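Local coordinates for protein endo-n-acetyl-beta-d-glucosaminidase (Hypocrea jecorina, PDB 4AC1) that probably cleaves N-linked glycans within their chitobiose core as a family 18 endo-beta-N-acetylglucosaminidase, a secreted fungal hydrolase responsible for deglycosylating the organism's cellulases, at residues L119-D125 against F150-A155; I139-R143 against Q179-D184. All coordinates share one frame; numbering follows the deposited sequence. Where two conformers were deposited one is given.

Contact 1 (L119-D125 against F150-A155)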
loop_
_atom_site.group_PDB
_atom_site.type_symbol
_atom_site.label_atom_id
_atom_site.label_comp_id
_atom_site.label_asym_id
_atom_site.label_seq_id
_atom_site.Cartn_x
_atom_site.Cartn_y
_atom_site.Cartn_z
ATOM N N LEU A 119 -6.290 -11.320 6.895
ATOM C CA LEU A 119 -5.734 -9.994 6.654
ATOM C C LEU A 119 -6.390 -8.958 7.538
ATOM O O LEU A 119 -7.575 -9.064 7.860
ATOM C CB LEU A 119 -5.911 -9.606 5.190
ATOM C CG LEU A 119 -5.237 -10.538 4.180
ATOM C CD1 LEU A 119 -5.558 -10.080 2.767
ATOM C CD2 LEU A 119 -3.721 -10.617 4.384
ATOM N N GLU A 120 -5.621 -7.952 7.921
ATOM C CA GLU A 120 -6.096 -6.926 8.838
ATOM C C GLU A 120 -6.469 -5.640 8.122
ATOM O O GLU A 120 -6.885 -4.670 8.744
ATOM C CB GLU A 120 -5.039 -6.668 9.907
ATOM C CG GLU A 120 -4.711 -7.960 10.643
ATOM C CD GLU A 120 -3.801 -7.792 11.821
ATOM O OE1 GLU A 120 -2.596 -7.511 11.631
ATOM O OE2 GLU A 120 -4.286 -7.978 12.955
ATOM N N GLY A 121 -6.322 -5.651 6.806
ATOM C CA GLY A 121 -6.671 -4.505 5.993
ATOM C C GLY A 121 -6.485 -4.821 4.535
ATOM O O GLY A 121 -5.937 -5.857 4.164
ATOM N N MET A 122 -6.993 -3.923 3.706
ATOM C CA MET A 122 -6.875 -4.019 2.265
ATOM C C MET A 122 -6.566 -2.648 1.660
ATOM O O MET A 122 -7.274 -1.673 1.910
ATOM C CB MET A 122 -8.157 -4.626 1.658
ATOM C CG MET A 122 -8.102 -4.876 0.141
ATOM S SD MET A 122 -6.807 -6.001 -0.432
ATOM C CE MET A 122 -7.088 -7.383 0.665
ATOM N N ASP A 123 -5.512 -2.624 0.839
ATOM C CA ASP A 123 -5.112 -1.461 0.049
ATOM C C ASP A 123 -5.692 -1.643 -1.345
ATOM O O ASP A 123 -5.517 -2.688 -1.973
ATOM C CB ASP A 123 -3.577 -1.381 -0.006
ATOM C CG ASP A 123 -3.047 -0.129 -0.690
ATOM O OD1 ASP A 123 -3.504 1.003 -0.411
ATOM O OD2 ASP A 123 -2.112 -0.273 -1.503
ATOM N N LEU A 124 -6.429 -0.628 -1.791
ATOM C CA LEU A 124 -7.013 -0.609 -3.135
ATOM C C LEU A 124 -6.129 0.273 -4.004
ATOM O O LEU A 124 -6.234 1.506 -3.974
ATOM C CB LEU A 124 -8.452 -0.079 -3.126
ATOM C CG LEU A 124 -9.531 -0.747 -2.264
ATOM C CD1 LEU A 124 -9.540 -2.257 -2.389
ATOM C CD2 LEU A 124 -9.408 -0.358 -0.820
ATOM N N ASP A 125 -5.222 -0.373 -4.739
ATOM C CA ASP A 125 -4.226 0.322 -5.561
ATOM C C ASP A 125 -4.728 0.351 -6.989
ATOM O O ASP A 125 -4.497 -0.564 -7.776
ATOM C CB ASP A 125 -2.884 -0.400 -5.445
ATOM C CG ASP A 125 -1.739 0.320 -6.131
ATOM O OD1 ASP A 125 -1.923 1.369 -6.785
ATOM O OD2 ASP A 125 -0.611 -0.227 -6.031
ATOM N N PHE A 150 -10.983 -2.518 10.710
ATOM C CA PHE A 150 -10.336 -3.049 9.496
ATOM C C PHE A 150 -9.664 -1.896 8.751
ATOM O O PHE A 150 -10.230 -0.812 8.659
ATOM C CB PHE A 150 -11.380 -3.703 8.608
ATOM C CG PHE A 150 -10.806 -4.466 7.446
ATOM C CD1 PHE A 150 -10.154 -5.682 7.648
ATOM C CD2 PHE A 150 -10.949 -3.995 6.145
ATOM C CE1 PHE A 150 -9.628 -6.400 6.579
ATOM C CE2 PHE A 150 -10.421 -4.715 5.061
ATOM C CZ PHE A 150 -9.757 -5.911 5.283
ATOM N N LEU A 151 -8.445 -2.105 8.266
ATOM C CA LEU A 151 -7.719 -1.025 7.595
ATOM C C LEU A 151 -8.085 -0.961 6.127
ATOM O O LEU A 151 -8.034 -1.963 5.433
ATOM C CB LEU A 151 -6.203 -1.171 7.773
ATOM C CG LEU A 151 -5.747 -1.067 9.232
ATOM C CD1 LEU A 151 -4.263 -1.354 9.329
ATOM C CD2 LEU A 151 -6.087 0.298 9.857
ATOM N N ILE A 152 -8.499 0.211 5.663
ATOM C CA ILE A 152 -8.798 0.416 4.250
ATOM C C ILE A 152 -7.953 1.577 3.763
ATOM O O ILE A 152 -8.048 2.685 4.284
ATOM C CB ILE A 152 -10.298 0.691 3.990
ATOM C CG1 ILE A 152 -11.156 -0.484 4.495
ATOM C CG2 ILE A 152 -10.563 0.920 2.495
ATOM C CD1 ILE A 152 -12.665 -0.299 4.365
ATOM N N THR A 153 -7.121 1.311 2.757
ATOM C CA THR A 153 -6.261 2.346 2.208
ATOM C C THR A 153 -6.362 2.365 0.686
ATOM O O THR A 153 -6.905 1.442 0.077
ATOM C CB THR A 153 -4.793 2.158 2.670
ATOM O OG1 THR A 153 -4.285 0.921 2.164
ATOM C CG2 THR A 153 -4.703 2.114 4.173
ATOM N N LEU A 154 -5.874 3.446 0.081
ATOM C CA LEU A 154 -5.714 3.510 -1.367
ATOM C C LEU A 154 -4.303 3.971 -1.662
ATOM O O LEU A 154 -3.613 4.454 -0.764
ATOM C CB LEU A 154 -6.755 4.426 -2.013
ATOM C CG LEU A 154 -8.197 3.935 -1.897
ATOM C CD1 LEU A 154 -8.897 4.516 -0.651
ATOM C CD2 LEU A 154 -8.963 4.210 -3.175
ATOM N N ALA A 155 -3.888 3.843 -2.923
ATOM C CA ALA A 155 -2.557 4.238 -3.352
ATOM C C ALA A 155 -2.627 5.220 -4.534
ATOM O O ALA A 155 -2.163 4.912 -5.633
ATOM C CB ALA A 155 -1.736 2.988 -3.708
HETATM O O HOH W 1 -5.447 3.660 -5.472
#

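Contact 2 (I139-R143 against Q179-D184). With ZN (zinc ion), chain K.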
loop_
_atom_site.group_PDB
_atom_site.type_symbol
_atom_site.label_atom_id
_atom_site.label_comp_id
_atom_site.label_asym_id
_atom_site.label_seq_id
_atom_site.Cartn_x
_atom_site.Cartn_y
_atom_site.Cartn_z
ATOM N N ILE A 139 -15.443 0.592 -1.111
ATOM C CA ILE A 139 -14.973 1.033 0.198
ATOM C C ILE A 139 -16.090 0.950 1.231
ATOM O O ILE A 139 -15.880 0.436 2.323
ATOM C CB ILE A 139 -14.412 2.463 0.115
ATOM C CG1 ILE A 139 -13.153 2.446 -0.753
ATOM C CG2 ILE A 139 -14.146 3.059 1.521
ATOM C CD1 ILE A 139 -12.596 3.773 -1.057
ATOM N N ALA A 140 -17.276 1.462 0.891
ATOM C CA ALA A 140 -18.394 1.412 1.826
ATOM C C ALA A 140 -18.793 -0.015 2.208
ATOM O O ALA A 140 -19.112 -0.292 3.365
ATOM C CB ALA A 140 -19.604 2.185 1.273
ATOM N N ARG A 141 -18.769 -0.910 1.228
ATOM C CA ARG A 141 -19.114 -2.306 1.441
ATOM C C ARG A 141 -18.067 -3.016 2.303
ATOM O O ARG A 141 -18.429 -3.760 3.224
ATOM C CB ARG A 141 -19.315 -3.043 0.111
ATOM C CG ARG A 141 -19.626 -4.525 0.246
ATOM C CD ARG A 141 -20.913 -4.820 0.998
ATOM N NE ARG A 141 -21.152 -6.260 0.985
ATOM C CZ ARG A 141 -21.697 -6.911 -0.039
ATOM N NH1 ARG A 141 -22.091 -6.242 -1.117
ATOM N NH2 ARG A 141 -21.850 -8.229 0.015
ATOM N N LEU A 142 -16.783 -2.771 2.018
ATOM C CA LEU A 142 -15.708 -3.314 2.865
ATOM C C LEU A 142 -15.860 -2.843 4.303
ATOM O O LEU A 142 -15.751 -3.636 5.241
ATOM C CB LEU A 142 -14.338 -2.914 2.319
ATOM C CG LEU A 142 -13.812 -3.726 1.132
ATOM C CD1 LEU A 142 -12.617 -3.016 0.519
ATOM C CD2 LEU A 142 -13.436 -5.150 1.553
ATOM N N ARG A 143 -16.120 -1.545 4.475
ATOM C CA ARG A 143 -16.306 -0.949 5.795
ATOM C C ARG A 143 -17.513 -1.581 6.505
ATOM O O ARG A 143 -17.472 -1.868 7.706
ATOM C CB ARG A 143 -16.459 0.572 5.648
ATOM C CG ARG A 143 -16.354 1.391 6.924
ATOM C CD ARG A 143 -15.153 0.992 7.771
ATOM N NE ARG A 143 -13.871 1.515 7.285
ATOM C CZ ARG A 143 -12.704 1.052 7.717
ATOM N NH1 ARG A 143 -12.689 0.071 8.606
ATOM N NH2 ARG A 143 -11.565 1.551 7.264
ATOM N N GLN A 179 -16.298 9.164 1.458
ATOM C CA GLN A 179 -15.804 7.951 2.128
ATOM C C GLN A 179 -14.553 8.182 2.965
ATOM O O GLN A 179 -13.984 7.219 3.481
ATOM C CB GLN A 179 -15.541 6.814 1.122
ATOM C CG GLN A 179 -16.754 5.940 0.872
ATOM C CD GLN A 179 -17.774 6.618 -0.021
ATOM O OE1 GLN A 179 -17.410 7.240 -1.019
ATOM N NE2 GLN A 179 -19.047 6.483 0.312
ATOM N N GLY A 180 -14.138 9.439 3.140
ATOM C CA GLY A 180 -12.892 9.733 3.860
ATOM C C GLY A 180 -12.820 9.178 5.266
ATOM O O GLY A 180 -11.760 8.760 5.721
ATOM N N ASN A 181 -13.948 9.181 5.965
ATOM C CA ASN A 181 -14.007 8.611 7.312
ATOM C C ASN A 181 -13.853 7.088 7.322
ATOM O O ASN A 181 -13.634 6.502 8.378
ATOM C CB ASN A 181 -15.315 9.009 8.006
ATOM C CG ASN A 181 -16.537 8.444 7.309
ATOM O OD1 ASN A 181 -16.631 8.470 6.077
ATOM N ND2 ASN A 181 -17.490 7.943 8.092
ATOM N N ASP A 182 -13.985 6.459 6.154
ATOM C CA ASP A 182 -13.826 5.011 6.001
ATOM C C ASP A 182 -12.428 4.645 5.512
ATOM O O ASP A 182 -12.096 3.468 5.385
ATOM C CB ASP A 182 -14.817 4.464 4.978
ATOM C CG ASP A 182 -16.261 4.735 5.328
ATOM O OD1 ASP A 182 -16.595 5.014 6.500
ATOM O OD2 ASP A 182 -17.087 4.661 4.398
ATOM N N ILE A 183 -11.605 5.648 5.223
ATOM C CA ILE A 183 -10.287 5.425 4.627
ATOM C C ILE A 183 -9.253 5.817 5.664
ATOM O O ILE A 183 -9.263 6.938 6.164
ATOM C CB ILE A 183 -10.115 6.253 3.330
ATOM C CG1 ILE A 183 -11.074 5.753 2.242
ATOM C CG2 ILE A 183 -8.661 6.214 2.863
ATOM C CD1 ILE A 183 -11.295 6.740 1.114
ATOM N N ASP A 184 -8.363 4.892 5.987
ATOM C CA ASP A 184 -7.384 5.145 7.044
ATOM C C ASP A 184 -6.223 6.025 6.600
ATOM O O ASP A 184 -5.794 6.891 7.357
ATOM C CB ASP A 184 -6.922 3.839 7.698
ATOM C CG ASP A 184 -8.057 3.125 8.356
ATOM O OD1 ASP A 184 -8.478 3.565 9.452
ATOM O OD2 ASP A 184 -8.615 2.183 7.769
HETATM ZN ZN ZN K . -18.741 5.342 5.143
HETATM O O HOH W 2 -18.478 7.422 4.625
HETATM O O HOH W 3 -20.660 5.282 4.674
HETATM O O HOH W 4 -19.129 5.080 2.823
HETATM O O HOH W 5 -19.235 3.415 6.284
#

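Contact 1 (L119-D125 against F150-A155)
Thr153 OG1 donates to Asp123 OD1 at 2.7 Å, a polar side-chain link between two neighbouring parallel strands, meeting the oxygen on the anti side and 31° out of the carboxylate plane. With OG1 between backbone N and carbonyl carbon (chi1 63°), the hydroxyl crosses to that carboxylate, whose OD2 is held by Tyr8 and whose OD1 takes a weak bond from Asn187. The backbone ladder runs alongside: Leu151 N gives to Glu120 O and Leu151 O takes Met122 N; Thr153 repeats the pattern between Met122 O and Leu124 N, the latter bond 2.8 Å long to Thr153 O. At the far end Ala155 N makes a weak bond to Leu124 O, 3.5 Å, and a water bridges the same two atoms. Apolar contact lies elsewhere: Gly121 CA sits over one face of the Phe150 ring, 3.7 Å from the ring centroid, a CH-pi contact, while Met122 CB meets Phe150 CE2 at 4.1 Å. The chemistry implies that hydroxyl and tyrosine together are likely to limit the rotation of a buried carboxylate, that of Asp123, the first acid of the DxDxE signature of family 18, followed by Asp125 and Glu127.

Contact 2 (I139-R143 against Q179-D184)
Ile139 lays its CG2 methyl against CB of Asp182, 3.8 Å away, and against CG of Gln179, while the Ile139 and Ile183 side chains cross at about a right angle, CD1 to CD1 3.9 Å. Ile139 thus fills the join between helix 132-146 and the turn after helix 172-179; an alanine here would probably leave a gap beside Ile183 and the carbon stem of Asp182. One turn along, Arg143, modelled in two conformers, bends in the one described at chi2 and chi3 (47° and 78°) and brings its guanidinium edge-on to the turn. In that conformer NH2 gives a 2.7 Å bond to Asp182 O, in the guanidinium plane though above the carbonyl plane, and NE adds a weak one. The same NH2 makes a salt bridge, weak as a hydrogen bond, to Asp184 OD2 at 3.1 Å, an oxygen that also accepts from Ile152 N; NH1 reaches Phe150 O and Gly147 O. The Asp182 carboxylate binds a zinc ion, OD2 at 1.9 Å and OD1 at a longer 2.6 Å, with four waters as further ligands. The chemistry implies that the Asp182 carbonyl ties the turn to the helix through Arg143, while its carboxylate grips the metal.

From the N terminus, strand 121-125 leads into helix 132-146, which returns the chain to strand 151-154. Contact 1 closes this loop as a beta-alpha-beta crossover, pairing two adjacent parallel strands of the barrel. Contact 2 starts from residues 139-143, on the helix inside that loop, and closes on 179-184, past helix 172-179 and just before strand 185-189, so the two loops cross. The contacts meet where Asp184, the last residue of contact 2, bonds through its backbone to Ile152 of contact 1, just ahead of strand 185-189, which pairs with strand 151-154. Together they tie two successive crossovers of the family 18 TIM barrel, one within the sheet and the other between the outer helical layer and the next turn.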